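Local coordinates for protein rhodopsin (PDB 2Z73) that serves squid vision as a light receptor, coupling the isomerization of 11-cis retinal to G-protein signalling through phospholipase C, at residues Ile56-Phe59 with Thr60-Ser64; Leu65-Pro68 with Ala69-Phe72; Pro312-Tyr315 with Ser316-Pro320. One frame throughout, in Å; residues are numbered along the deposited sequence.

Contact 1 (Ile56-Phe59 with Thr60-Ser64). With PLM (palmitic acid), chain E.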
ATOM      1  N   ILE A  56      11.312  -4.709   5.942  1.00 41.22           N
ATOM      2  CA  ILE A  56      12.349  -3.687   5.998  1.00 46.67           C
ATOM      3  C   ILE A  56      13.675  -4.268   6.506  1.00 47.49           C
ATOM      4  O   ILE A  56      14.736  -3.990   5.946  1.00 46.94           O
ATOM      5  CB  ILE A  56      11.964  -2.525   6.921  1.00 47.49           C
ATOM      6  CG1 ILE A  56      10.730  -1.798   6.375  1.00 45.32           C
ATOM      7  CG2 ILE A  56      13.153  -1.568   7.057  1.00 46.96           C
ATOM      8  CD1 ILE A  56      10.294  -0.624   7.234  1.00 44.43           C
ATOM      9  N   TYR A  57      13.607  -5.068   7.568  1.00 48.96           N
ATOM     10  CA  TYR A  57      14.804  -5.678   8.142  1.00 48.79           C
ATOM     11  C   TYR A  57      15.463  -6.587   7.122  1.00 49.73           C
ATOM     12  O   TYR A  57      16.611  -6.366   6.745  1.00 50.07           O
ATOM     13  CB  TYR A  57      14.446  -6.473   9.408  1.00 51.98           C
ATOM     14  CG  TYR A  57      15.612  -7.200  10.057  1.00 54.48           C
ATOM     15  CD1 TYR A  57      15.699  -8.591  10.014  1.00 54.18           C
ATOM     16  CD2 TYR A  57      16.627  -6.498  10.709  1.00 53.11           C
ATOM     17  CE1 TYR A  57      16.757  -9.261  10.600  1.00 53.82           C
ATOM     18  CE2 TYR A  57      17.693  -7.160  11.292  1.00 52.96           C
ATOM     19  CZ  TYR A  57      17.751  -8.541  11.235  1.00 54.62           C
ATOM     20  OH  TYR A  57      18.807  -9.215  11.813  1.00 56.82           O
ATOM     21  N   LEU A  58      14.725  -7.598   6.665  1.00 49.26           N
ATOM     22  CA  LEU A  58      15.241  -8.548   5.682  1.00 48.99           C
ATOM     23  C   LEU A  58      15.711  -7.913   4.364  1.00 49.64           C
ATOM     24  O   LEU A  58      16.790  -8.242   3.870  1.00 47.80           O
ATOM     25  CB  LEU A  58      14.187  -9.623   5.392  1.00 47.34           C
ATOM     26  CG  LEU A  58      14.393 -10.994   6.048  1.00 48.75           C
ATOM     27  CD1 LEU A  58      15.042 -10.852   7.412  1.00 49.48           C
ATOM     28  CD2 LEU A  58      13.058 -11.712   6.159  1.00 44.53           C
ATOM     29  N   PHE A  59      14.922  -7.002   3.797  1.00 50.96           N
ATOM     30  CA  PHE A  59      15.325  -6.389   2.535  1.00 52.35           C
ATOM     31  C   PHE A  59      16.557  -5.487   2.618  1.00 50.84           C
ATOM     32  O   PHE A  59      17.363  -5.466   1.692  1.00 47.74           O
ATOM     33  CB  PHE A  59      14.151  -5.635   1.888  1.00 52.70           C
ATOM     34  CG  PHE A  59      13.320  -6.487   0.952  1.00 52.02           C
ATOM     35  CD1 PHE A  59      12.378  -7.387   1.446  1.00 52.01           C
ATOM     36  CD2 PHE A  59      13.497  -6.400  -0.426  1.00 52.69           C
ATOM     37  CE1 PHE A  59      11.623  -8.187   0.577  1.00 50.62           C
ATOM     38  CE2 PHE A  59      12.751  -7.194  -1.299  1.00 50.37           C
ATOM     39  CZ  PHE A  59      11.812  -8.088  -0.799  1.00 48.89           C
ATOM     40  N   THR A  60      16.719  -4.747   3.710  1.00 52.35           N
ATOM     41  CA  THR A  60      17.898  -3.894   3.828  1.00 54.81           C
ATOM     42  C   THR A  60      19.152  -4.680   4.217  1.00 56.83           C
ATOM     43  O   THR A  60      20.264  -4.210   4.000  1.00 59.00           O
ATOM     44  CB  THR A  60      17.726  -2.776   4.886  1.00 51.68           C
ATOM     45  OG1 THR A  60      17.197  -3.332   6.089  1.00 50.82           O
ATOM     46  CG2 THR A  60      16.816  -1.682   4.381  1.00 51.33           C
ATOM     47  N   LYS A  61      18.978  -5.881   4.762  1.00 57.56           N
ATOM     48  CA  LYS A  61      20.125  -6.651   5.203  1.00 59.00           C
ATOM     49  C   LYS A  61      20.511  -7.907   4.424  1.00 59.77           C
ATOM     50  O   LYS A  61      21.572  -8.483   4.673  1.00 61.10           O
ATOM     51  CB  LYS A  61      19.954  -6.997   6.682  1.00 60.53           C
ATOM     52  CG  LYS A  61      19.927  -5.756   7.569  1.00 64.56           C
ATOM     53  CD  LYS A  61      21.195  -4.928   7.373  1.00 65.73           C
ATOM     54  CE  LYS A  61      21.098  -3.581   8.067  1.00 68.26           C
ATOM     55  NZ  LYS A  61      22.322  -2.751   7.855  1.00 68.79           N
ATOM     56  N   THR A  62      19.671  -8.337   3.489  1.00 57.53           N
ATOM     57  CA  THR A  62      19.996  -9.521   2.713  1.00 55.70           C
ATOM     58  C   THR A  62      20.693  -9.105   1.426  1.00 57.84           C
ATOM     59  O   THR A  62      20.298  -8.122   0.797  1.00 59.75           O
ATOM     60  CB  THR A  62      18.746 -10.330   2.371  1.00 53.42           C
ATOM     61  OG1 THR A  62      18.118 -10.772   3.583  1.00 51.02           O
ATOM     62  CG2 THR A  62      19.111 -11.529   1.534  1.00 48.61           C
ATOM     63  N   LYS A  63      21.730  -9.850   1.040  1.00 58.07           N
ATOM     64  CA  LYS A  63      22.504  -9.544  -0.161  1.00 57.49           C
ATOM     65  C   LYS A  63      21.751  -9.826  -1.454  1.00 58.05           C
ATOM     66  O   LYS A  63      21.870  -9.078  -2.427  1.00 58.11           O
ATOM     67  CB  LYS A  63      23.820 -10.330  -0.159  1.00 58.01           C
ATOM     68  CG  LYS A  63      24.737  -9.993  -1.339  1.00 61.50           C
ATOM     69  CD  LYS A  63      26.056 -10.763  -1.313  1.00 62.29           C
ATOM     70  CE  LYS A  63      25.849 -12.252  -1.535  1.00 65.95           C
ATOM     71  NZ  LYS A  63      27.145 -12.994  -1.578  1.00 65.92           N
ATOM     72  N   SER A  64      20.981 -10.907  -1.473  1.00 56.47           N
ATOM     73  CA  SER A  64      20.230 -11.269  -2.663  1.00 56.26           C
ATOM     74  C   SER A  64      19.102 -10.290  -2.954  1.00 58.64           C
ATOM     75  O   SER A  64      18.567 -10.268  -4.063  1.00 61.33           O
ATOM     76  CB  SER A  64      19.668 -12.683  -2.517  1.00 55.66           C
ATOM     77  OG  SER A  64      18.903 -12.815  -1.336  1.00 59.02           O
TER
HETATM   78  C1  PLM E1001      20.326  -0.123   9.447  1.00 70.61           C
HETATM   79  O2  PLM E1001      20.817  -0.616  10.455  1.00 68.14           O
HETATM   80  C2  PLM E1001      19.010  -0.689   8.909  1.00 70.91           C
HETATM   81  C3  PLM E1001      17.863   0.331   8.884  1.00 70.14           C
HETATM   82  C4  PLM E1001      16.678  -0.173   9.700  1.00 69.46           C
HETATM   83  C5  PLM E1001      15.451   0.661   9.466  1.00 68.77           C
HETATM   84  C6  PLM E1001      14.311   0.129  10.299  1.00 67.87           C
HETATM   85  C7  PLM E1001      13.265   1.202  10.508  1.00 67.50           C
HETATM   86  C8  PLM E1001      12.087   0.706  11.363  1.00 67.42           C
HETATM   87  C9  PLM E1001      10.851   1.595  11.209  1.00 67.60           C
HETATM   88  CA  PLM E1001      10.779   2.679  12.261  1.00 67.48           C
HETATM   89  CB  PLM E1001       9.994   3.866  11.744  1.00 66.79           C
HETATM   90  CC  PLM E1001       9.557   4.777  12.874  1.00 65.53           C
HETATM   91  CD  PLM E1001       8.778   5.963  12.342  1.00 62.41           C
HETATM   92  CE  PLM E1001       7.527   6.182  13.158  1.00 63.97           C
HETATM   93  CF  PLM E1001       7.513   7.533  13.852  1.00 63.33           C
HETATM   94  CG  PLM E1001       6.239   7.728  14.667  1.00 63.51           C
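L58 O is gripped twice by T62, whose donors approach from opposite faces of the carbonyl plane: T62 N lies 2.9 Å from L58 O, and T62 OG1 2.9 Å from the same oxygen. This is the cytoplasmic end of helix 31-61, the first transmembrane helix of the rhodopsin seven-helix fold, and T62 is the first residue to leave helical backbone angles. Threonine suits such an end because its hydroxyl can help a last-turn carbonyl; with OG1 anti to the carbonyl carbon (chi1 -61°), it turns back onto the chain. Two residues earlier, T60 also gives both donors to one carbonyl: its OG1, set between the backbone N and carbonyl carbon (chi1 47°), lies 2.6 Å from I56 O, and T60 N 3.1 Å from I56 O. Nonpolar L58 and F59 are buried, L58 on I326 and F59 with its ring meeting that of F322, both of helix 320-329. K61, at the cytoplasmic border, has CB and CG beside Y57 O, and its long chain, bent beyond them, carries the charged NZ to 3.7 Å from O2 of a palmitic acid. Farther along its chain, palmitic acid C6 meets I56 CG2 at 3.8 Å.

Contact 2 (Leu65-Pro68 with Ala69-Phe72). With BOG (octyl beta-D-glucopyranoside), chain C.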
ATOM      1  N   LEU A  65      18.748  -9.474  -1.964  1.00 58.03           N
ATOM      2  CA  LEU A  65      17.678  -8.495  -2.131  1.00 57.41           C
ATOM      3  C   LEU A  65      18.214  -7.058  -2.198  1.00 59.78           C
ATOM      4  O   LEU A  65      17.494  -6.114  -1.884  1.00 59.53           O
ATOM      5  CB  LEU A  65      16.700  -8.605  -0.961  1.00 57.37           C
ATOM      6  CG  LEU A  65      16.247  -9.989  -0.479  1.00 58.12           C
ATOM      7  CD1 LEU A  65      15.229  -9.831   0.653  1.00 53.63           C
ATOM      8  CD2 LEU A  65      15.638 -10.766  -1.633  1.00 59.36           C
ATOM      9  N   GLN A  66      19.459  -6.888  -2.633  1.00 63.77           N
ATOM     10  CA  GLN A  66      20.084  -5.564  -2.693  1.00 69.21           C
ATOM     11  C   GLN A  66      19.922  -4.712  -3.963  1.00 71.52           C
ATOM     12  O   GLN A  66      20.625  -3.704  -4.122  1.00 73.67           O
ATOM     13  CB  GLN A  66      21.577  -5.700  -2.390  1.00 72.50           C
ATOM     14  CG  GLN A  66      22.045  -4.884  -1.207  1.00 74.92           C
ATOM     15  CD  GLN A  66      21.413  -5.342   0.085  1.00 76.01           C
ATOM     16  OE1 GLN A  66      20.195  -5.343   0.221  1.00 76.16           O
ATOM     17  NE2 GLN A  66      22.244  -5.744   1.046  1.00 78.43           N
ATOM     18  N   THR A  67      19.020  -5.094  -4.861  1.00 70.31           N
ATOM     19  CA  THR A  67      18.821  -4.319  -6.085  1.00 68.74           C
ATOM     20  C   THR A  67      18.071  -3.012  -5.818  1.00 65.36           C
ATOM     21  O   THR A  67      17.285  -2.926  -4.879  1.00 65.11           O
ATOM     22  CB  THR A  67      18.053  -5.140  -7.142  1.00 71.06           C
ATOM     23  OG1 THR A  67      17.079  -5.964  -6.489  1.00 74.15           O
ATOM     24  CG2 THR A  67      19.007  -6.017  -7.939  1.00 73.35           C
ATOM     25  N   PRO A  68      18.304  -1.976  -6.645  1.00 63.43           N
ATOM     26  CA  PRO A  68      17.650  -0.671  -6.496  1.00 61.65           C
ATOM     27  C   PRO A  68      16.124  -0.675  -6.400  1.00 60.13           C
ATOM     28  O   PRO A  68      15.559  -0.021  -5.528  1.00 59.08           O
ATOM     29  CB  PRO A  68      18.157   0.104  -7.709  1.00 60.93           C
ATOM     30  CG  PRO A  68      19.542  -0.414  -7.861  1.00 60.26           C
ATOM     31  CD  PRO A  68      19.331  -1.912  -7.702  1.00 62.79           C
ATOM     32  N   ALA A  69      15.461  -1.402  -7.293  1.00 61.35           N
ATOM     33  CA  ALA A  69      13.997  -1.464  -7.288  1.00 61.16           C
ATOM     34  C   ALA A  69      13.428  -1.864  -5.927  1.00 59.63           C
ATOM     35  O   ALA A  69      12.389  -1.360  -5.510  1.00 59.57           O
ATOM     36  CB  ALA A  69      13.512  -2.439  -8.355  1.00 61.34           C
ATOM     37  N   ASN A  70      14.114  -2.776  -5.243  1.00 59.26           N
ATOM     38  CA  ASN A  70      13.685  -3.247  -3.930  1.00 55.93           C
ATOM     39  C   ASN A  70      13.568  -2.116  -2.923  1.00 54.65           C
ATOM     40  O   ASN A  70      12.955  -2.274  -1.869  1.00 51.97           O
ATOM     41  CB  ASN A  70      14.654  -4.303  -3.414  1.00 55.14           C
ATOM     42  CG  ASN A  70      14.378  -5.660  -3.987  1.00 54.89           C
ATOM     43  OD1 ASN A  70      15.161  -6.585  -3.813  1.00 58.16           O
ATOM     44  ND2 ASN A  70      13.249  -5.796  -4.662  1.00 56.50           N
ATOM     45  N   MET A  71      14.178  -0.979  -3.245  1.00 53.71           N
ATOM     46  CA  MET A  71      14.097   0.187  -2.382  1.00 53.51           C
ATOM     47  C   MET A  71      12.612   0.567  -2.298  1.00 53.36           C
ATOM     48  O   MET A  71      12.114   0.929  -1.229  1.00 51.12           O
ATOM     49  CB  MET A  71      14.921   1.341  -2.970  1.00 55.16           C
ATOM     50  CG  MET A  71      16.439   1.187  -2.806  1.00 57.77           C
ATOM     51  SD  MET A  71      17.427   2.431  -3.713  1.00 59.41           S
ATOM     52  CE  MET A  71      16.736   3.977  -2.982  1.00 51.50           C
ATOM     53  N   PHE A  72      11.911   0.461  -3.432  1.00 52.43           N
ATOM     54  CA  PHE A  72      10.488   0.776  -3.482  1.00 49.82           C
ATOM     55  C   PHE A  72       9.764  -0.106  -2.474  1.00 47.58           C
ATOM     56  O   PHE A  72       8.899   0.366  -1.742  1.00 44.68           O
ATOM     57  CB  PHE A  72       9.891   0.526  -4.873  1.00 52.28           C
ATOM     58  CG  PHE A  72      10.482   1.375  -5.969  1.00 51.88           C
ATOM     59  CD1 PHE A  72      10.776   2.716  -5.760  1.00 52.10           C
ATOM     60  CD2 PHE A  72      10.741   0.826  -7.223  1.00 52.26           C
ATOM     61  CE1 PHE A  72      11.325   3.498  -6.787  1.00 52.47           C
ATOM     62  CE2 PHE A  72      11.288   1.597  -8.249  1.00 50.70           C
ATOM     63  CZ  PHE A  72      11.581   2.930  -8.032  1.00 49.50           C
TER
HETATM   64  C1  BOG C1005      15.373  -8.278  -9.336  1.00100.97           C
HETATM   65  O1  BOG C1005      14.135  -7.736  -9.514  1.00 93.99           O
HETATM   66  C2  BOG C1005      15.045  -9.747  -9.396  1.00103.78           C
HETATM   67  O2  BOG C1005      14.109 -10.182  -8.336  1.00105.33           O
HETATM   68  C3  BOG C1005      16.372 -10.336  -9.227  1.00105.97           C
HETATM   69  O3  BOG C1005      16.087 -11.686  -9.298  1.00105.83           O
HETATM   70  C4  BOG C1005      17.339  -9.830 -10.374  1.00106.64           C
HETATM   71  O4  BOG C1005      18.606 -10.389 -10.224  1.00107.27           O
HETATM   72  C5  BOG C1005      17.613  -8.389 -10.280  1.00106.27           C
HETATM   73  O5  BOG C1005      16.312  -7.836 -10.435  1.00103.92           O
HETATM   74  C6  BOG C1005      18.570  -7.875 -11.437  1.00107.22           C
HETATM   75  O6  BOG C1005      18.817  -6.379 -11.261  1.00106.49           O
HETATM   76  C1' BOG C1005      14.196  -6.681  -8.596  1.00 83.53           C
HETATM   77  C2' BOG C1005      13.057  -5.893  -9.009  1.00 77.28           C
HETATM   78  C3' BOG C1005      12.267  -5.811  -7.747  1.00 71.90           C
HETATM   79  C4' BOG C1005      10.944  -5.882  -8.261  1.00 67.89           C
HETATM   80  C5' BOG C1005      10.098  -5.460  -7.118  1.00 61.85           C
HETATM   81  C6' BOG C1005       8.884  -6.159  -7.402  1.00 59.91           C
HETATM   82  C7' BOG C1005       8.066  -5.802  -6.229  1.00 60.11           C
HETATM   83  C8' BOG C1005       7.189  -6.925  -6.148  1.00 54.52           C
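In the turn that carries the first cytoplasmic loop into helix 70-87, P68 and M71 are joined by a backbone bond: M71 N donates to P68 O at 2.8 Å. The bond is fairly straight at the hydrogen (154°), yet the donor stands above the carbonyl plane, 48° out of it. The methionine side chain then folds over the same carbonyl, with M71 CG 3.1 Å from P68 O and SD reaching alongside the proline. Proline fits here because its ring holds phi near the helical value, and because a nitrogen at the opening of a helix has no preceding helical carbonyl to bond, the missing proton costs nothing. One residue earlier, N70 N reaches T67 O at 3.2 Å in a weak bond, and F72 N donates to A69 O, so the opening of this second transmembrane helix is built from bonds spanning three residues. The T67 and N70 side chains meet at a slant, N70 CG lying 3.7 Å from T67 OG1, while N70 CB lies 3.3 Å from T67 O. A small residue at A69 suits a place close to D132, the acid of the D-R-Y motif on helix 104-138. P68 and M71 lean instead on H149 at the start of helix 149-167, and L65 rests on F59 of the first helix. An octyl glucoside from the crystal lies along the turn: its sugar meets the threonine methyl, T67 CG2 being 3.3 Å from detergent O6, and its alkyl chain runs past A69, whose CB is 3.5 Å from C2'.

Contact 3 (Pro312-Tyr315 with Ser316-Pro320). With PLM (palmitic acid), chain F; TWT (docosane), chain G.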
ATOM      1  N   PRO A 312       3.234  -7.702   3.358  1.00 48.65           N
ATOM      2  CA  PRO A 312       4.169  -8.656   3.955  1.00 47.60           C
ATOM      3  C   PRO A 312       3.673 -10.107   3.873  1.00 47.62           C
ATOM      4  O   PRO A 312       4.430 -11.015   3.498  1.00 45.76           O
ATOM      5  CB  PRO A 312       4.303  -8.153   5.387  1.00 47.54           C
ATOM      6  CG  PRO A 312       4.196  -6.669   5.202  1.00 47.96           C
ATOM      7  CD  PRO A 312       3.009  -6.563   4.265  1.00 48.04           C
ATOM      8  N   MET A 313       2.410 -10.335   4.211  1.00 46.70           N
ATOM      9  CA  MET A 313       1.881 -11.684   4.140  1.00 50.29           C
ATOM     10  C   MET A 313       1.822 -12.155   2.680  1.00 51.18           C
ATOM     11  O   MET A 313       2.080 -13.322   2.381  1.00 52.16           O
ATOM     12  CB  MET A 313       0.498 -11.747   4.790  1.00 52.20           C
ATOM     13  CG  MET A 313       0.489 -11.208   6.215  1.00 55.62           C
ATOM     14  SD  MET A 313      -1.015 -11.534   7.165  1.00 61.04           S
ATOM     15  CE  MET A 313      -2.048 -10.129   6.707  1.00 52.43           C
ATOM     16  N   ILE A 314       1.500 -11.249   1.764  1.00 53.20           N
ATOM     17  CA  ILE A 314       1.443 -11.606   0.352  1.00 55.18           C
ATOM     18  C   ILE A 314       2.840 -12.056  -0.087  1.00 57.62           C
ATOM     19  O   ILE A 314       2.998 -13.106  -0.727  1.00 59.58           O
ATOM     20  CB  ILE A 314       0.986 -10.401  -0.519  1.00 54.93           C
ATOM     21  CG1 ILE A 314      -0.436  -9.983  -0.128  1.00 56.01           C
ATOM     22  CG2 ILE A 314       0.993 -10.769  -1.988  1.00 53.03           C
ATOM     23  CD1 ILE A 314      -0.923  -8.719  -0.830  1.00 55.94           C
ATOM     24  N   TYR A 315       3.848 -11.262   0.273  1.00 56.68           N
ATOM     25  CA  TYR A 315       5.241 -11.556  -0.055  1.00 56.68           C
ATOM     26  C   TYR A 315       5.661 -12.922   0.472  1.00 57.23           C
ATOM     27  O   TYR A 315       6.290 -13.706  -0.235  1.00 56.59           O
ATOM     28  CB  TYR A 315       6.173 -10.525   0.579  1.00 58.17           C
ATOM     29  CG  TYR A 315       6.011  -9.094   0.120  1.00 59.90           C
ATOM     30  CD1 TYR A 315       6.151  -8.039   1.023  1.00 59.92           C
ATOM     31  CD2 TYR A 315       5.798  -8.782  -1.221  1.00 59.98           C
ATOM     32  CE1 TYR A 315       6.087  -6.713   0.611  1.00 57.44           C
ATOM     33  CE2 TYR A 315       5.737  -7.449  -1.646  1.00 59.05           C
ATOM     34  CZ  TYR A 315       5.884  -6.426  -0.722  1.00 55.40           C
ATOM     35  OH  TYR A 315       5.837  -5.122  -1.136  1.00 51.90           O
ATOM     36  N   SER A 316       5.313 -13.195   1.727  1.00 58.32           N
ATOM     37  CA  SER A 316       5.703 -14.447   2.374  1.00 59.64           C
ATOM     38  C   SER A 316       5.191 -15.724   1.723  1.00 62.23           C
ATOM     39  O   SER A 316       5.735 -16.804   1.968  1.00 63.39           O
ATOM     40  CB  SER A 316       5.294 -14.430   3.848  1.00 56.83           C
ATOM     41  OG  SER A 316       3.901 -14.583   3.999  1.00 56.22           O
ATOM     42  N   VAL A 317       4.157 -15.617   0.892  1.00 64.27           N
ATOM     43  CA  VAL A 317       3.607 -16.805   0.227  1.00 63.79           C
ATOM     44  C   VAL A 317       3.897 -16.862  -1.264  1.00 63.06           C
ATOM     45  O   VAL A 317       3.574 -17.855  -1.906  1.00 63.47           O
ATOM     46  CB  VAL A 317       2.072 -16.896   0.389  1.00 61.56           C
ATOM     47  CG1 VAL A 317       1.705 -16.970   1.846  1.00 63.28           C
ATOM     48  CG2 VAL A 317       1.405 -15.701  -0.264  1.00 61.29           C
ATOM     49  N   SER A 318       4.499 -15.810  -1.815  1.00 62.30           N
ATOM     50  CA  SER A 318       4.772 -15.784  -3.254  1.00 60.22           C
ATOM     51  C   SER A 318       6.117 -15.218  -3.658  1.00 58.37           C
ATOM     52  O   SER A 318       6.478 -15.265  -4.829  1.00 61.40           O
ATOM     53  CB  SER A 318       3.700 -14.972  -3.967  1.00 59.88           C
ATOM     54  OG  SER A 318       3.799 -13.614  -3.584  1.00 64.71           O
ATOM     55  N   HIS A 319       6.862 -14.669  -2.712  1.00 55.62           N
ATOM     56  CA  HIS A 319       8.158 -14.100  -3.054  1.00 52.97           C
ATOM     57  C   HIS A 319       9.290 -15.056  -2.671  1.00 53.04           C
ATOM     58  O   HIS A 319       9.635 -15.173  -1.497  1.00 54.42           O
ATOM     59  CB  HIS A 319       8.332 -12.759  -2.349  1.00 47.71           C
ATOM     60  CG  HIS A 319       9.396 -11.907  -2.949  1.00 42.68           C
ATOM     61  ND1 HIS A 319      10.716 -12.299  -3.004  1.00 43.98           N
ATOM     62  CD2 HIS A 319       9.335 -10.697  -3.549  1.00 42.44           C
ATOM     63  CE1 HIS A 319      11.426 -11.366  -3.613  1.00 41.27           C
ATOM     64  NE2 HIS A 319      10.612 -10.384  -3.954  1.00 43.05           N
ATOM     65  N   PRO A 320       9.890 -15.736  -3.667  1.00 53.09           N
ATOM     66  CA  PRO A 320      10.983 -16.696  -3.467  1.00 53.92           C
ATOM     67  C   PRO A 320      12.192 -16.207  -2.665  1.00 55.00           C
ATOM     68  O   PRO A 320      12.458 -16.724  -1.581  1.00 55.89           O
ATOM     69  CB  PRO A 320      11.350 -17.106  -4.892  1.00 53.46           C
ATOM     70  CG  PRO A 320      11.029 -15.890  -5.685  1.00 52.40           C
ATOM     71  CD  PRO A 320       9.697 -15.469  -5.102  1.00 53.56           C
TER
HETATM   72  C1  PLM F1002       2.660 -17.882   5.161  1.00 96.20           C
HETATM   73  O2  PLM F1002       3.340 -17.114   4.496  1.00 99.42           O
HETATM   74  C2  PLM F1002       1.678 -17.319   6.194  1.00 96.65           C
HETATM   75  C3  PLM F1002       2.327 -16.404   7.240  1.00 97.87           C
HETATM   76  C4  PLM F1002       1.395 -16.211   8.427  1.00 98.86           C
HETATM   77  C5  PLM F1002       0.894 -14.804   8.505  1.00100.14           C
HETATM   78  C6  PLM F1002      -0.026 -14.656   9.688  1.00101.83           C
HETATM   79  C7  PLM F1002      -1.441 -14.387   9.220  1.00102.82           C
HETATM   80  C8  PLM F1002      -2.419 -14.227  10.389  1.00103.19           C
HETATM   81  C9  PLM F1002      -3.575 -13.309  10.020  1.00105.45           C
HETATM   82  CA  PLM F1002      -4.910 -13.929  10.342  1.00107.75           C
HETATM   83  CB  PLM F1002      -6.006 -13.262   9.542  1.00109.62           C
HETATM   84  CC  PLM F1002      -7.362 -13.461  10.185  1.00110.20           C
HETATM   85  CD  PLM F1002      -8.445 -12.786   9.370  1.00110.37           C
HETATM   86  CE  PLM F1002      -9.498 -13.787   8.963  1.00110.57           C
HETATM   87  CF  PLM F1002      -9.531 -13.999   7.457  1.00110.73           C
HETATM   88  CG  PLM F1002     -10.596 -15.017   7.048  1.00110.50           C
HETATM   89  C1  TWT G1003       5.948 -11.545   6.611  1.00 57.07           C
HETATM   90  C2  TWT G1003       5.031 -12.310   7.537  1.00 61.01           C
HETATM   91  C3  TWT G1003       4.434 -11.324   8.524  1.00 66.45           C
HETATM   92  C4  TWT G1003       3.486 -11.997   9.523  1.00 70.46           C
HETATM   93  C5  TWT G1003       2.981 -10.870  10.424  1.00 72.77           C
HETATM   94  C6  TWT G1003       3.000 -11.241  11.898  1.00 74.61           C
HETATM   95  C7  TWT G1003       3.974 -10.273  12.596  1.00 78.20           C
HETATM   96  C8  TWT G1003       4.846 -11.063  13.562  1.00 83.25           C
HETATM   97  C9  TWT G1003       4.784 -10.514  14.998  1.00 86.25           C
HETATM   98  C10 TWT G1003       3.729 -11.366  15.683  1.00 90.55           C
HETATM   99  C11 TWT G1003       4.224 -12.445  16.648  1.00 93.93           C
HETATM  100  C12 TWT G1003       2.965 -12.644  17.466  1.00 95.96           C
HETATM  101  C13 TWT G1003       2.956 -13.663  18.598  1.00 98.64           C
HETATM  102  C14 TWT G1003       1.863 -13.018  19.435  1.00101.28           C
HETATM  103  C15 TWT G1003       1.711 -13.388  20.899  1.00102.41           C
HETATM  104  C16 TWT G1003       0.461 -12.570  21.217  1.00102.41           C
HETATM  105  C17 TWT G1003      -0.448 -13.096  22.267  1.00102.22           C
HETATM  106  C18 TWT G1003      -0.858 -11.805  22.978  1.00101.40           C
HETATM  107  C19 TWT G1003      -1.817 -11.997  24.140  1.00100.81           C
HETATM  108  C20 TWT G1003      -2.073 -10.587  24.678  1.00102.40           C
HETATM  109  C21 TWT G1003      -3.028 -10.617  25.859  1.00102.47           C
HETATM  110  C22 TWT G1003      -3.232  -9.183  26.337  1.00101.87           C
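Both serines that follow Y315 set their hydroxyl between the backbone N and the carbonyl carbon, S316 at chi1 73° and S318 at chi1 67°, and this turns each OG back toward the preceding helical turn. S316 OG lies 2.7 Å from M313 O and 2.6 Å from O2 of a palmitic acid; its single proton could serve either oxygen, and which one takes it is not settled. S318 OG donates to I314 O at 3.0 Å, while V317 N donates to I314 O at 3.2 Å from the opposite face of that carbonyl. With an alanine here in place of S318, I314 O would probably lose its second donor, leaving it with V317 N on one face alone. P312 and Y315 belong to the N-P-x-x-Y motif of class A receptors, at the cytoplasmic end of the seventh transmembrane helix, just before helix 320-329. S316 N still makes a regular helical bond, 2.9 Å from P312 O. Y315 O then receives two donors: H319 N in the carbonyl plane at 2.7 Å, and S318 N from above it at 3.2 Å. Histidine suits the junction because H319 is the N-cap of the next helix, its ND1 bonded to F322 N. The flat Y315 side chain packs on I73 and L76 of helix 70-87, and I314 meets I266 of helix 246-286. Nonpolar P312 is one of the residues that line the docosane site, and the M313 chain, extended at chi2 (-169°), brings SD to 3.5 Å from palmitic acid C7.

Overall arrangement
Along the chain the three contacts follow in series, and all lie at the cytoplasmic side of the seven-helix bundle. Contact 1 closes helix 31-61, contact 2 begins helix 70-87 directly after it, and contact 3, much later, ends helix 311-318 before helix 320-329. The centres of contacts 1 and 2 are about 9 Å apart; contact 3 is centred about 14 Å from the first and 16 Å from the second. F59 CD1 lies 3.8 Å from L65 CD1 in contact 2, and F59 CZ lies 4.1 Å from H319 NE2 in contact 3. Contacts 2 and 3 do not touch. The F59 ring thus ties three helix ends at the bundle face that meets the G protein.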